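Local coordinates for malonyl CoA-acyl carrier protein transacylase (Staphylococcus aureus, PDB 3IM9) that transfers the malonyl group from malonyl-CoA to holo acyl carrier protein, supplying malonyl-ACP for bacterial fatty acid biosynthesis, at residues F50-M56 with N69-A73; A84-L88 with V309-N313; P90-H96 with F232-N237; L125-F130 with L210-I214. All coordinates share one frame; numbering follows the deposited sequence.

Interaction 1: F50-M56 with N69-A73; sequences FDILETM and NTQPA
M56, I52 and F50 of the 50-56 segment meet A73, P72 and N69 of the 69-73 segment, with no hydrogen bond running directly between the two. The helical parts lie nearly perpendicular, their axes crossing at -96° with a closest approach of 10.2 Å, so contact is confined to a small patch.

Apolar packing centres on A73. M56 CG rests 3.7 Å from A73 CB, while the bend at the last torsion of the methionine (chi3 70°) carries its CE to the carbonyl oxygen of A73. I52, one helical turn before M56, reaches the same alanine: with CG1 anti to the backbone N, its CD1 ends 3.9 Å from A73 CB and also lies near P72 CB. F50 then meets the proline with its rim, CZ to P72 CG being 4.1 Å.

The polar part of the contact is an amide oxygen above a ring. N69 OD1 lies over one face of F50, nearer the rim than the centre, at 3.6 Å from CE2; the amide is inclined to the ring by 45° and not stacked on it. That amide is held from outside the pair, ND2 donating to the K63 carbonyl and OD1 accepting from R120.

Within 50-56, D51 OD1 receives the E54 N-H at 3.0 Å, an N-cap bond, and the D51 carbonyl takes both T55 N and T55 OG1, bonds that hold the first turn of helix 52-57.

The arrangement is a near-orthogonal helix-helix packing in the buried part of the acyltransferase domain, joining the short helix 52-57 to the long helix 67-84.

Interaction 2: A84-L88 with V309-N313; sequences ALKNL and VKGWN
W312 and V309, on the C-terminal helix 306-312 of the acyltransferase fold, close against A84, L85, K86 and L88 in the loop that leads from helix 67-84 to strand 92-95. The nearest CA pairs, L85 with V309 at 5.9 Å and K86 with N313 at 5.5 Å, show the loop passing close to the last turn of the helix.

Apolar contacts make up most of the packing. V309 CG1 meets A84 CB at 3.6 Å, close to where helix 67-84 gives way to the loop, and L85 CD2 comes near the same valine methyl. That leucine methyl also approaches the pyrrole part of the indole, 3.6 Å from W312 CD1. L88 attends to the six-membered part: its CD1 approaches obliquely, 3.6 Å from W312 CZ2. Each leucine side chain crosses the indole at about a right angle. Beyond the pair, L88 also touches M12 and I14 of strand 11-16, and both L88 and W312 reach I279 of strand 275-281, so the contact packs against these two strands of the parallel sheet.

The polar component is a side chain bonded to the backbone. W312 has CG anti to its own N (chi1 174°), which extends the indole from the helix toward the loop and brings the pyrrole edge to the K86 carbonyl. W312 NE1 donates to K86 O over 2.9 Å; the N-H...O angle of 139° marks a bent bond, although the oxygen lies only 9° out of the indole plane.

Interaction 3: P90-H96 with F232-N237; sequences PDFTMGH and FPVVQN
Segments 90-96 and 232-237 run side by side with end-to-end directions only 15° apart and are joined by a single parallel bridge, in which T93 uses both its backbone groups: T93 N donates to P233 O at 3.0 Å, and T93 O accepts from V235 N at 2.8 Å, the latter nearly straight at 169°. V234 CA, between the two bonded partners, adds a CA-H...O contact to T93 O. Further along, the direct bonding gives way to a water that accepts from G95 N and donates to V235 O.

Among the side chains, F232 is the hub. Its first torsion places CG between the backbone N and carbonyl carbon, turning the ring toward the neighbouring segment. P90 CG sits over one face in a CH-pi contact, 3.8 Å from the ring centroid and 23° off the normal. T93 approaches the same ring at its edge, CG2 being 3.6 Å from F232 CE2. The F92 ring offers its own edge to P233, with F92 CD2 at 3.6 Å from P233 CB. M94 meets V235 through CB, whereas the rest of its extended chain leads away.

T93 OG1 is bonded outside the pair, to the I14 carbonyl and S103. Strand 92-95 has strand 11-16 as its partner in the parallel sheet, so 232-237 runs along its other edge. Strand 92-95 ends at G95, and H96 leads on to S97, an active-site residue by similarity and probably the nucleophile; G95, S97 and G99 are consistent with the GxSxG nucleophile elbow of this family.

Interaction 4: L125-F130 with L210-I214; sequences LMAQAF and LMKVI
L125, M126, A129 and F130, at the C-terminal end of helix 112-128 and just beyond it, pack on the 210-214 turn of the acyltransferase domain, which lies between H207, catalytic by similarity, and helix 215-222. No hydrogen bond crosses the contact.

L125 begins the interface through its backbone and CB. I214 CG2 lies 3.6 Å from the L125 carbonyl oxygen, and I214 CD1 faces L125 CB. The leucine side chain also touches D217 and F218 of helix 215-222.

M126 follows on the buried side, its CG being 3.7 Å from I214 CD1. The M211 methyl comes to the same CG, the two methionine side chains crossing at about a right angle. M211 gets there because its chain folds twice, at chi2 (-53°) and chi3 (-65°). M126 itself extends toward the catalytic centre, its side chain lying about 5 Å from that of H207 and about 6 Å from that of S97, both active-site residues by similarity.

A129 has just one side-chain carbon, yet three residues gather on it: its CB is 3.7 Å from I214 CG2, 3.8 Å from M211 CE, and also close to V213 CG2.

F130 closes the segment with the distal edge of its ring. V213 CG2 nears CE1 and CZ obliquely, and L210 CB packs on CZ. M211 SD makes a Met-aromatic contact at the edge, 5.4 Å from the ring centroid and 86° off the normal. The carbonyl oxygen of L210 lies in the ring plane, 3.4 Å from F130 CZ.

How the interactions relate
Interaction 1 is the most buried contact, and interaction 2, near the C-terminus, has the most exposed residues; interactions 3 and 4 are partly buried. Helix 67-84 supplies a segment to interaction 1 and leads into the loop of interaction 2, which continues into interaction 3. Interactions 1 and 4 touch directly, Q71 NE2 lying 3.5 Å from M126 SD. Chemistry follows position: backbone pairing belongs to the strand edge of interaction 3, a side-chain-to-backbone bond to interaction 2, and interactions 1 and 4 pack without a direct hydrogen bond. Interactions 3 and 4 approach the catalytic centre from different elements, whereas interaction 2 lies away from it.

Interaction 1: F50-M56 with N69-A73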
loop_
_atom_site.group_PDB
_atom_site.type_symbol
_atom_site.label_atom_id
_atom_site.label_comp_id
_atom_site.label_asym_id
_atom_site.label_seq_id
_atom_site.Cartn_x
_atom_site.Cartn_y
_atom_site.Cartn_z
ATOM N N PHE A 50 11.629 2.114 -18.368
ATOM C CA PHE A 50 11.569 3.557 -18.454
ATOM C C PHE A 50 12.586 4.092 -17.435
ATOM O O PHE A 50 13.162 3.279 -16.648
ATOM C CB PHE A 50 10.154 4.071 -18.114
ATOM C CG PHE A 50 9.764 3.910 -16.617
ATOM C CD1 PHE A 50 9.428 2.634 -16.102
ATOM C CD2 PHE A 50 9.590 5.044 -15.793
ATOM C CE1 PHE A 50 9.042 2.479 -14.751
ATOM C CE2 PHE A 50 9.261 4.898 -14.483
ATOM C CZ PHE A 50 8.936 3.578 -13.950
ATOM N N ASP A 51 12.814 5.422 -17.456
ATOM C CA ASP A 51 13.829 6.009 -16.594
ATOM C C ASP A 51 13.212 6.239 -15.229
ATOM O O ASP A 51 12.715 7.344 -14.865
ATOM C CB ASP A 51 14.361 7.312 -17.181
ATOM C CG ASP A 51 15.598 7.769 -16.499
ATOM O OD1 ASP A 51 15.858 7.407 -15.335
ATOM O OD2 ASP A 51 16.330 8.573 -17.140
ATOM N N ILE A 52 13.237 5.166 -14.456
ATOM C CA ILE A 52 12.598 5.219 -13.099
ATOM C C ILE A 52 13.252 6.246 -12.182
ATOM O O ILE A 52 12.587 6.964 -11.458
ATOM C CB ILE A 52 12.604 3.794 -12.408
ATOM C CG1 ILE A 52 11.913 3.850 -11.027
ATOM C CG2 ILE A 52 14.049 3.205 -12.468
ATOM C CD1 ILE A 52 10.469 4.103 -11.106
ATOM N N LEU A 53 14.586 6.340 -12.252
ATOM C CA LEU A 53 15.200 7.293 -11.356
ATOM C C LEU A 53 14.912 8.774 -11.718
ATOM O O LEU A 53 14.690 9.584 -10.820
ATOM C CB LEU A 53 16.750 7.047 -11.197
ATOM C CG LEU A 53 17.100 5.593 -10.810
ATOM C CD1 LEU A 53 18.623 5.508 -10.585
ATOM C CD2 LEU A 53 16.401 5.184 -9.511
ATOM N N GLU A 54 14.866 9.064 -13.022
ATOM C CA GLU A 54 14.496 10.440 -13.443
ATOM C C GLU A 54 13.066 10.711 -12.975
ATOM O O GLU A 54 12.773 11.740 -12.389
ATOM C CB GLU A 54 14.595 10.534 -14.943
ATOM C CG GLU A 54 14.339 12.036 -15.389
ATOM C CD GLU A 54 12.941 12.557 -15.303
ATOM O OE1 GLU A 54 12.014 11.790 -15.596
ATOM O OE2 GLU A 54 12.822 13.755 -14.979
ATOM N N THR A 55 12.247 9.666 -13.100
ATOM C CA THR A 55 10.815 9.824 -12.758
ATOM C C THR A 55 10.650 10.081 -11.261
ATOM O O THR A 55 9.847 10.959 -10.849
ATOM C CB THR A 55 10.008 8.634 -13.224
ATOM O OG1 THR A 55 10.136 8.520 -14.635
ATOM C CG2 THR A 55 8.463 8.836 -12.940
ATOM N N MET A 56 11.473 9.392 -10.436
ATOM C CA MET A 56 11.454 9.594 -8.995
ATOM C C MET A 56 12.043 10.990 -8.585
ATOM O O MET A 56 11.524 11.701 -7.703
ATOM C CB MET A 56 12.264 8.513 -8.268
ATOM C CG MET A 56 11.492 7.160 -8.375
ATOM S SD MET A 56 12.508 5.789 -7.837
ATOM C CE MET A 56 12.606 6.092 -6.044
ATOM N N ASN A 69 3.908 3.842 -13.139
ATOM C CA ASN A 69 5.207 4.385 -12.673
ATOM C C ASN A 69 5.316 4.498 -11.173
ATOM O O ASN A 69 6.369 4.173 -10.592
ATOM C CB ASN A 69 5.479 5.747 -13.270
ATOM C CG ASN A 69 5.261 5.754 -14.773
ATOM O OD1 ASN A 69 5.750 4.876 -15.474
ATOM N ND2 ASN A 69 4.513 6.779 -15.287
ATOM N N THR A 70 4.224 4.894 -10.493
ATOM C CA THR A 70 4.339 5.143 -9.061
ATOM C C THR A 70 4.601 3.833 -8.335
ATOM O O THR A 70 5.297 3.830 -7.307
ATOM C CB THR A 70 2.980 5.634 -8.469
ATOM O OG1 THR A 70 2.316 6.516 -9.445
ATOM C CG2 THR A 70 3.338 6.432 -7.215
ATOM N N GLN A 71 3.993 2.743 -8.792
ATOM C CA GLN A 71 4.162 1.468 -8.045
ATOM C C GLN A 71 5.646 1.029 -7.945
ATOM O O GLN A 71 6.129 0.795 -6.838
ATOM C CB GLN A 71 3.270 0.374 -8.577
ATOM C CG GLN A 71 1.766 0.699 -8.300
ATOM C CD GLN A 71 0.844 -0.437 -8.610
ATOM O OE1 GLN A 71 1.167 -1.621 -8.371
ATOM N NE2 GLN A 71 -0.350 -0.115 -9.193
ATOM N N PRO A 72 6.360 0.902 -9.067
ATOM C CA PRO A 72 7.777 0.538 -8.931
ATOM C C PRO A 72 8.561 1.654 -8.264
ATOM O O PRO A 72 9.517 1.327 -7.539
ATOM C CB PRO A 72 8.270 0.356 -10.414
ATOM C CG PRO A 72 7.195 1.035 -11.261
ATOM C CD PRO A 72 5.900 0.855 -10.471
ATOM N N ALA A 73 8.141 2.924 -8.391
ATOM C CA ALA A 73 8.878 3.978 -7.667
ATOM C C ALA A 73 8.782 3.837 -6.153
ATOM O O ALA A 73 9.778 3.950 -5.443
ATOM C CB ALA A 73 8.237 5.335 -8.100
#

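Interaction 2: A84-L88 with V309-N313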
loop_
_atom_site.group_PDB
_atom_site.type_symbol
_atom_site.label_atom_id
_atom_site.label_comp_id
_atom_site.label_asym_id
_atom_site.label_seq_id
_atom_site.Cartn_x
_atom_site.Cartn_y
_atom_site.Cartn_z
ATOM N N ALA A 84 19.303 -0.100 3.588
ATOM C CA ALA A 84 20.289 0.764 4.280
ATOM C C ALA A 84 20.177 0.639 5.779
ATOM O O ALA A 84 21.103 1.060 6.501
ATOM C CB ALA A 84 20.157 2.231 3.866
ATOM N N LEU A 85 19.033 0.178 6.312
ATOM C CA LEU A 85 18.797 0.086 7.730
ATOM C C LEU A 85 19.470 -1.143 8.360
ATOM O O LEU A 85 19.319 -2.308 7.888
ATOM C CB LEU A 85 17.278 0.029 8.012
ATOM C CG LEU A 85 16.568 1.358 7.694
ATOM C CD1 LEU A 85 15.067 1.122 7.595
ATOM C CD2 LEU A 85 16.861 2.316 8.899
ATOM N N LYS A 86 20.144 -0.862 9.459
ATOM C CA LYS A 86 20.810 -1.912 10.280
ATOM C C LYS A 86 19.961 -2.372 11.468
ATOM O O LYS A 86 19.330 -1.567 12.163
ATOM C CB LYS A 86 22.171 -1.400 10.800
ATOM C CG LYS A 86 23.291 -1.363 9.800
ATOM C CD LYS A 86 24.646 -0.936 10.495
ATOM C CE LYS A 86 25.423 0.201 9.749
ATOM N NZ LYS A 86 25.753 -0.086 8.301
ATOM N N ASN A 87 20.005 -3.703 11.702
ATOM C CA ASN A 87 19.297 -4.351 12.800
ATOM C C ASN A 87 17.897 -3.893 12.951
ATOM O O ASN A 87 17.444 -3.394 14.018
ATOM C CB ASN A 87 20.054 -4.119 14.092
ATOM C CG ASN A 87 21.312 -4.902 14.118
ATOM O OD1 ASN A 87 21.320 -6.118 13.813
ATOM N ND2 ASN A 87 22.395 -4.232 14.439
ATOM N N LEU A 88 17.221 -4.010 11.830
ATOM C CA LEU A 88 15.838 -3.849 11.854
ATOM C C LEU A 88 15.450 -5.326 12.010
ATOM O O LEU A 88 15.860 -6.210 11.203
ATOM C CB LEU A 88 15.419 -3.302 10.504
ATOM C CG LEU A 88 14.090 -2.618 10.413
ATOM C CD1 LEU A 88 13.992 -1.407 11.287
ATOM C CD2 LEU A 88 14.053 -2.244 8.945
ATOM N N VAL A 309 17.658 7.204 8.277
ATOM C CA VAL A 309 18.429 5.926 8.262
ATOM C C VAL A 309 19.667 6.066 9.187
ATOM O O VAL A 309 19.918 5.188 9.988
ATOM C CB VAL A 309 18.883 5.575 6.875
ATOM C CG1 VAL A 309 19.872 4.324 6.833
ATOM C CG2 VAL A 309 17.627 5.244 5.978
ATOM N N LYS A 310 20.416 7.155 9.046
ATOM C CA LYS A 310 21.608 7.347 9.886
ATOM C C LYS A 310 21.200 7.438 11.333
ATOM O O LYS A 310 21.890 6.861 12.218
ATOM C CB LYS A 310 22.329 8.603 9.438
ATOM C CG LYS A 310 23.046 8.482 8.132
ATOM C CD LYS A 310 23.602 9.905 7.754
ATOM C CE LYS A 310 24.361 9.956 6.467
ATOM N NZ LYS A 310 24.782 11.411 6.151
ATOM N N GLY A 311 20.123 8.140 11.661
ATOM C CA GLY A 311 19.720 8.266 13.024
ATOM C C GLY A 311 19.348 6.883 13.592
ATOM O O GLY A 311 19.673 6.578 14.744
ATOM N N TRP A 312 18.607 6.059 12.840
ATOM C CA TRP A 312 18.248 4.709 13.299
ATOM C C TRP A 312 19.539 3.902 13.467
ATOM O O TRP A 312 19.708 3.214 14.507
ATOM C CB TRP A 312 17.270 4.005 12.301
ATOM C CG TRP A 312 17.014 2.541 12.698
ATOM C CD1 TRP A 312 17.719 1.467 12.309
ATOM C CD2 TRP A 312 15.957 2.081 13.516
ATOM N NE1 TRP A 312 17.205 0.315 12.898
ATOM C CE2 TRP A 312 16.129 0.675 13.655
ATOM C CE3 TRP A 312 14.942 2.720 14.240
ATOM C CZ2 TRP A 312 15.289 -0.091 14.406
ATOM C CZ3 TRP A 312 14.107 1.942 15.022
ATOM C CH2 TRP A 312 14.315 0.568 15.116
ATOM N N ASN A 313 20.445 3.972 12.500
ATOM C CA ASN A 313 21.638 3.098 12.517
ATOM C C ASN A 313 22.585 3.567 13.635
ATOM O O ASN A 313 23.281 2.698 14.171
ATOM C CB ASN A 313 22.400 3.121 11.233
ATOM C CG ASN A 313 21.665 2.391 10.108
ATOM O OD1 ASN A 313 22.058 2.477 8.947
ATOM N ND2 ASN A 313 20.651 1.639 10.490
#

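Interaction 3: P90-H96 with F232-N237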
loop_
_atom_site.group_PDB
_atom_site.type_symbol
_atom_site.label_atom_id
_atom_site.label_comp_id
_atom_site.label_asym_id
_atom_site.label_seq_id
_atom_site.Cartn_x
_atom_site.Cartn_y
_atom_site.Cartn_z
ATOM N N PRO A 90 12.086 -6.801 12.572
ATOM C CA PRO A 90 10.645 -6.836 12.702
ATOM C C PRO A 90 10.097 -8.173 13.148
ATOM O O PRO A 90 10.646 -9.201 12.771
ATOM C CB PRO A 90 10.176 -6.523 11.241
ATOM C CG PRO A 90 11.264 -7.046 10.355
ATOM C CD PRO A 90 12.523 -6.723 11.162
ATOM N N ASP A 91 9.016 -8.107 13.900
ATOM C CA ASP A 91 8.214 -9.281 14.224
ATOM C C ASP A 91 7.127 -9.563 13.164
ATOM O O ASP A 91 6.777 -10.731 12.896
ATOM C CB ASP A 91 7.616 -9.059 15.572
ATOM C CG ASP A 91 8.691 -8.834 16.647
ATOM O OD1 ASP A 91 9.454 -9.846 16.844
ATOM O OD2 ASP A 91 8.690 -7.777 17.292
ATOM N N PHE A 92 6.697 -8.482 12.453
ATOM C CA PHE A 92 5.636 -8.630 11.442
ATOM C C PHE A 92 5.820 -7.450 10.473
ATOM O O PHE A 92 6.582 -6.497 10.699
ATOM C CB PHE A 92 4.240 -8.365 12.070
ATOM C CG PHE A 92 3.858 -9.364 13.197
ATOM C CD1 PHE A 92 4.112 -8.961 14.497
ATOM C CD2 PHE A 92 3.312 -10.603 12.904
ATOM C CE1 PHE A 92 3.821 -9.842 15.588
ATOM C CE2 PHE A 92 2.982 -11.475 13.976
ATOM C CZ PHE A 92 3.257 -11.046 15.293
ATOM N N THR A 93 5.041 -7.535 9.389
ATOM C CA THR A 93 5.032 -6.406 8.431
ATOM C C THR A 93 3.666 -6.363 7.783
ATOM O O THR A 93 2.909 -7.352 7.726
ATOM C CB THR A 93 6.144 -6.627 7.378
ATOM O OG1 THR A 93 6.175 -5.494 6.490
ATOM C CG2 THR A 93 5.966 -7.851 6.556
ATOM N N MET A 94 3.367 -5.172 7.243
ATOM C CA MET A 94 2.182 -4.976 6.359
ATOM C C MET A 94 2.430 -3.757 5.521
ATOM O O MET A 94 3.305 -2.956 5.815
ATOM C CB MET A 94 0.846 -4.793 7.152
ATOM C CG MET A 94 0.800 -3.547 7.991
ATOM S SD MET A 94 -0.809 -3.182 8.647
ATOM C CE MET A 94 -0.300 -1.899 9.762
ATOM N N GLY A 95 1.710 -3.666 4.421
ATOM C CA GLY A 95 1.857 -2.434 3.553
ATOM C C GLY A 95 0.540 -2.176 2.856
ATOM O O GLY A 95 -0.268 -3.105 2.630
ATOM N N HIS A 96 0.340 -0.916 2.461
ATOM C CA HIS A 96 -0.990 -0.527 1.926
ATOM C C HIS A 96 -1.043 -0.691 0.422
ATOM O O HIS A 96 -0.369 0.070 -0.293
ATOM C CB HIS A 96 -1.274 0.910 2.339
ATOM C CG HIS A 96 -2.719 1.294 2.209
ATOM N ND1 HIS A 96 -3.276 1.601 0.967
ATOM C CD2 HIS A 96 -3.648 1.588 3.146
ATOM C CE1 HIS A 96 -4.558 1.925 1.144
ATOM N NE2 HIS A 96 -4.799 1.969 2.460
ATOM N N PHE A 232 8.872 -13.771 8.368
ATOM C CA PHE A 232 8.076 -13.334 9.527
ATOM C C PHE A 232 6.706 -12.995 8.856
ATOM O O PHE A 232 6.692 -12.791 7.619
ATOM C CB PHE A 232 8.712 -12.143 10.310
ATOM C CG PHE A 232 9.267 -11.054 9.411
ATOM C CD1 PHE A 232 10.612 -11.091 8.987
ATOM C CD2 PHE A 232 8.448 -9.983 8.931
ATOM C CE1 PHE A 232 11.149 -10.129 8.155
ATOM C CE2 PHE A 232 9.008 -9.017 8.055
ATOM C CZ PHE A 232 10.296 -9.077 7.612
ATOM N N PRO A 233 5.617 -12.993 9.654
ATOM C CA PRO A 233 4.267 -12.885 9.027
ATOM C C PRO A 233 4.029 -11.507 8.341
ATOM O O PRO A 233 4.354 -10.453 8.866
ATOM C CB PRO A 233 3.296 -13.018 10.190
ATOM C CG PRO A 233 4.124 -13.818 11.357
ATOM C CD PRO A 233 5.546 -13.289 11.100
ATOM N N VAL A 234 3.392 -11.630 7.183
ATOM C CA VAL A 234 2.942 -10.462 6.366
ATOM C C VAL A 234 1.439 -10.400 6.681
ATOM O O VAL A 234 0.690 -11.392 6.372
ATOM C CB VAL A 234 3.186 -10.709 4.919
ATOM C CG1 VAL A 234 2.624 -9.501 4.108
ATOM C CG2 VAL A 234 4.676 -10.962 4.596
ATOM N N VAL A 235 0.959 -9.304 7.262
ATOM C CA VAL A 235 -0.486 -9.161 7.532
ATOM C C VAL A 235 -1.102 -8.673 6.229
ATOM O O VAL A 235 -0.848 -7.547 5.818
ATOM C CB VAL A 235 -0.765 -8.247 8.680
ATOM C CG1 VAL A 235 -2.291 -8.182 8.997
ATOM C CG2 VAL A 235 -0.049 -8.838 9.932
ATOM N N GLN A 236 -1.863 -9.522 5.552
ATOM C CA GLN A 236 -2.312 -9.236 4.186
ATOM C C GLN A 236 -3.554 -8.362 4.162
ATOM O O GLN A 236 -4.447 -8.429 5.045
ATOM C CB GLN A 236 -2.524 -10.509 3.362
ATOM C CG GLN A 236 -1.176 -11.216 3.256
ATOM C CD GLN A 236 -1.166 -12.209 2.073
ATOM O OE1 GLN A 236 -1.530 -13.407 2.236
ATOM N NE2 GLN A 236 -0.761 -11.758 0.900
ATOM N N ASN A 237 -3.614 -7.492 3.120
ATOM C CA ASN A 237 -4.712 -6.566 3.001
ATOM C C ASN A 237 -6.077 -7.244 2.838
ATOM O O ASN A 237 -7.087 -6.655 3.230
ATOM C CB ASN A 237 -4.485 -5.674 1.746
ATOM C CG ASN A 237 -3.427 -4.616 1.901
ATOM O OD1 ASN A 237 -2.884 -4.310 3.008
ATOM N ND2 ASN A 237 -3.105 -4.058 0.764
HETATM O O HOH W 1 0.251 -5.965 3.913
#

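Interaction 4: L125-F130 with L210-I214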
loop_
_atom_site.group_PDB
_atom_site.type_symbol
_atom_site.label_atom_id
_atom_site.label_comp_id
_atom_site.label_asym_id
_atom_site.label_seq_id
_atom_site.Cartn_x
_atom_site.Cartn_y
_atom_site.Cartn_z
ATOM N N LEU A 125 -1.328 -3.074 -15.674
ATOM C CA LEU A 125 -2.624 -3.754 -15.843
ATOM C C LEU A 125 -3.714 -2.913 -15.191
ATOM O O LEU A 125 -4.835 -2.778 -15.773
ATOM C CB LEU A 125 -2.594 -5.138 -15.194
ATOM C CG LEU A 125 -1.916 -6.245 -15.963
ATOM C CD1 LEU A 125 -0.825 -5.828 -16.898
ATOM C CD2 LEU A 125 -1.699 -7.525 -15.173
ATOM N N MET A 126 -3.427 -2.355 -14.018
ATOM C CA MET A 126 -4.455 -1.518 -13.375
ATOM C C MET A 126 -4.738 -0.287 -14.228
ATOM O O MET A 126 -5.906 0.076 -14.389
ATOM C CB MET A 126 -4.025 -1.104 -11.935
ATOM C CG MET A 126 -3.974 -2.344 -11.053
ATOM S SD MET A 126 -3.308 -1.950 -9.402
ATOM C CE MET A 126 -4.279 -0.587 -8.809
ATOM N N ALA A 127 -3.707 0.376 -14.696
ATOM C CA ALA A 127 -3.835 1.617 -15.522
ATOM C C ALA A 127 -4.651 1.354 -16.803
ATOM O O ALA A 127 -5.370 2.284 -17.255
ATOM C CB ALA A 127 -2.483 2.173 -15.899
ATOM N N GLN A 128 -4.561 0.152 -17.357
ATOM C CA GLN A 128 -5.234 -0.203 -18.625
ATOM C C GLN A 128 -6.512 -0.950 -18.456
ATOM O O GLN A 128 -7.149 -1.295 -19.480
ATOM C CB GLN A 128 -4.277 -1.046 -19.487
ATOM C CG GLN A 128 -2.924 -0.261 -19.817
ATOM C CD GLN A 128 -1.842 -1.171 -20.436
ATOM O OE1 GLN A 128 -2.149 -2.168 -21.088
ATOM N NE2 GLN A 128 -0.577 -0.833 -20.218
ATOM N N ALA A 129 -6.973 -1.174 -17.229
ATOM C CA ALA A 129 -8.084 -2.092 -17.020
ATOM C C ALA A 129 -9.365 -1.531 -17.680
ATOM O O ALA A 129 -10.153 -2.303 -18.323
ATOM C CB ALA A 129 -8.284 -2.389 -15.549
ATOM N N PHE A 130 -9.616 -0.242 -17.528
ATOM C CA PHE A 130 -10.851 0.384 -18.063
ATOM C C PHE A 130 -10.485 1.674 -18.773
ATOM O O PHE A 130 -9.578 2.364 -18.375
ATOM C CB PHE A 130 -11.858 0.683 -16.938
ATOM C CG PHE A 130 -12.395 -0.537 -16.297
ATOM C CD1 PHE A 130 -11.738 -1.090 -15.181
ATOM C CD2 PHE A 130 -13.497 -1.205 -16.817
ATOM C CE1 PHE A 130 -12.204 -2.245 -14.582
ATOM C CE2 PHE A 130 -13.974 -2.389 -16.237
ATOM C CZ PHE A 130 -13.328 -2.908 -15.080
ATOM N N LEU A 210 -14.887 -4.789 -9.773
ATOM C CA LEU A 210 -14.633 -4.585 -11.190
ATOM C C LEU A 210 -13.209 -4.978 -11.620
ATOM O O LEU A 210 -13.021 -5.326 -12.778
ATOM C CB LEU A 210 -14.895 -3.129 -11.591
ATOM C CG LEU A 210 -16.385 -2.624 -11.362
ATOM C CD1 LEU A 210 -16.460 -1.169 -11.626
ATOM C CD2 LEU A 210 -17.241 -3.440 -12.362
ATOM N N MET A 211 -12.235 -4.974 -10.667
ATOM C CA MET A 211 -10.858 -5.277 -11.055
ATOM C C MET A 211 -10.645 -6.783 -11.318
ATOM O O MET A 211 -9.546 -7.185 -11.679
ATOM C CB MET A 211 -9.906 -4.785 -9.975
ATOM C CG MET A 211 -9.961 -3.210 -9.793
ATOM S SD MET A 211 -9.716 -2.317 -11.354
ATOM C CE MET A 211 -7.956 -2.795 -11.775
ATOM N N LYS A 212 -11.713 -7.589 -11.160
ATOM C CA LYS A 212 -11.552 -9.005 -11.604
ATOM C C LYS A 212 -11.146 -9.107 -13.051
ATOM O O LYS A 212 -10.545 -10.130 -13.467
ATOM C CB LYS A 212 -12.862 -9.741 -11.349
ATOM C CG LYS A 212 -12.978 -10.022 -9.896
ATOM C CD LYS A 212 -14.399 -10.575 -9.581
ATOM C CE LYS A 212 -14.683 -10.727 -8.037
ATOM N NZ LYS A 212 -16.084 -11.257 -7.711
ATOM N N VAL A 213 -11.357 -8.070 -13.863
ATOM C CA VAL A 213 -10.986 -8.087 -15.296
ATOM C C VAL A 213 -9.495 -8.315 -15.515
ATOM O O VAL A 213 -9.127 -8.732 -16.645
ATOM C CB VAL A 213 -11.458 -6.836 -16.109
ATOM C CG1 VAL A 213 -12.975 -6.789 -16.138
ATOM C CG2 VAL A 213 -10.799 -5.561 -15.594
ATOM N N ILE A 214 -8.648 -8.017 -14.516
ATOM C CA ILE A 214 -7.191 -8.191 -14.717
ATOM C C ILE A 214 -6.619 -9.374 -13.936
ATOM O O ILE A 214 -5.411 -9.605 -13.986
ATOM C CB ILE A 214 -6.386 -6.907 -14.341
ATOM C CG1 ILE A 214 -6.520 -6.550 -12.860
ATOM C CG2 ILE A 214 -6.759 -5.745 -15.324
ATOM C CD1 ILE A 214 -5.412 -5.505 -12.387
#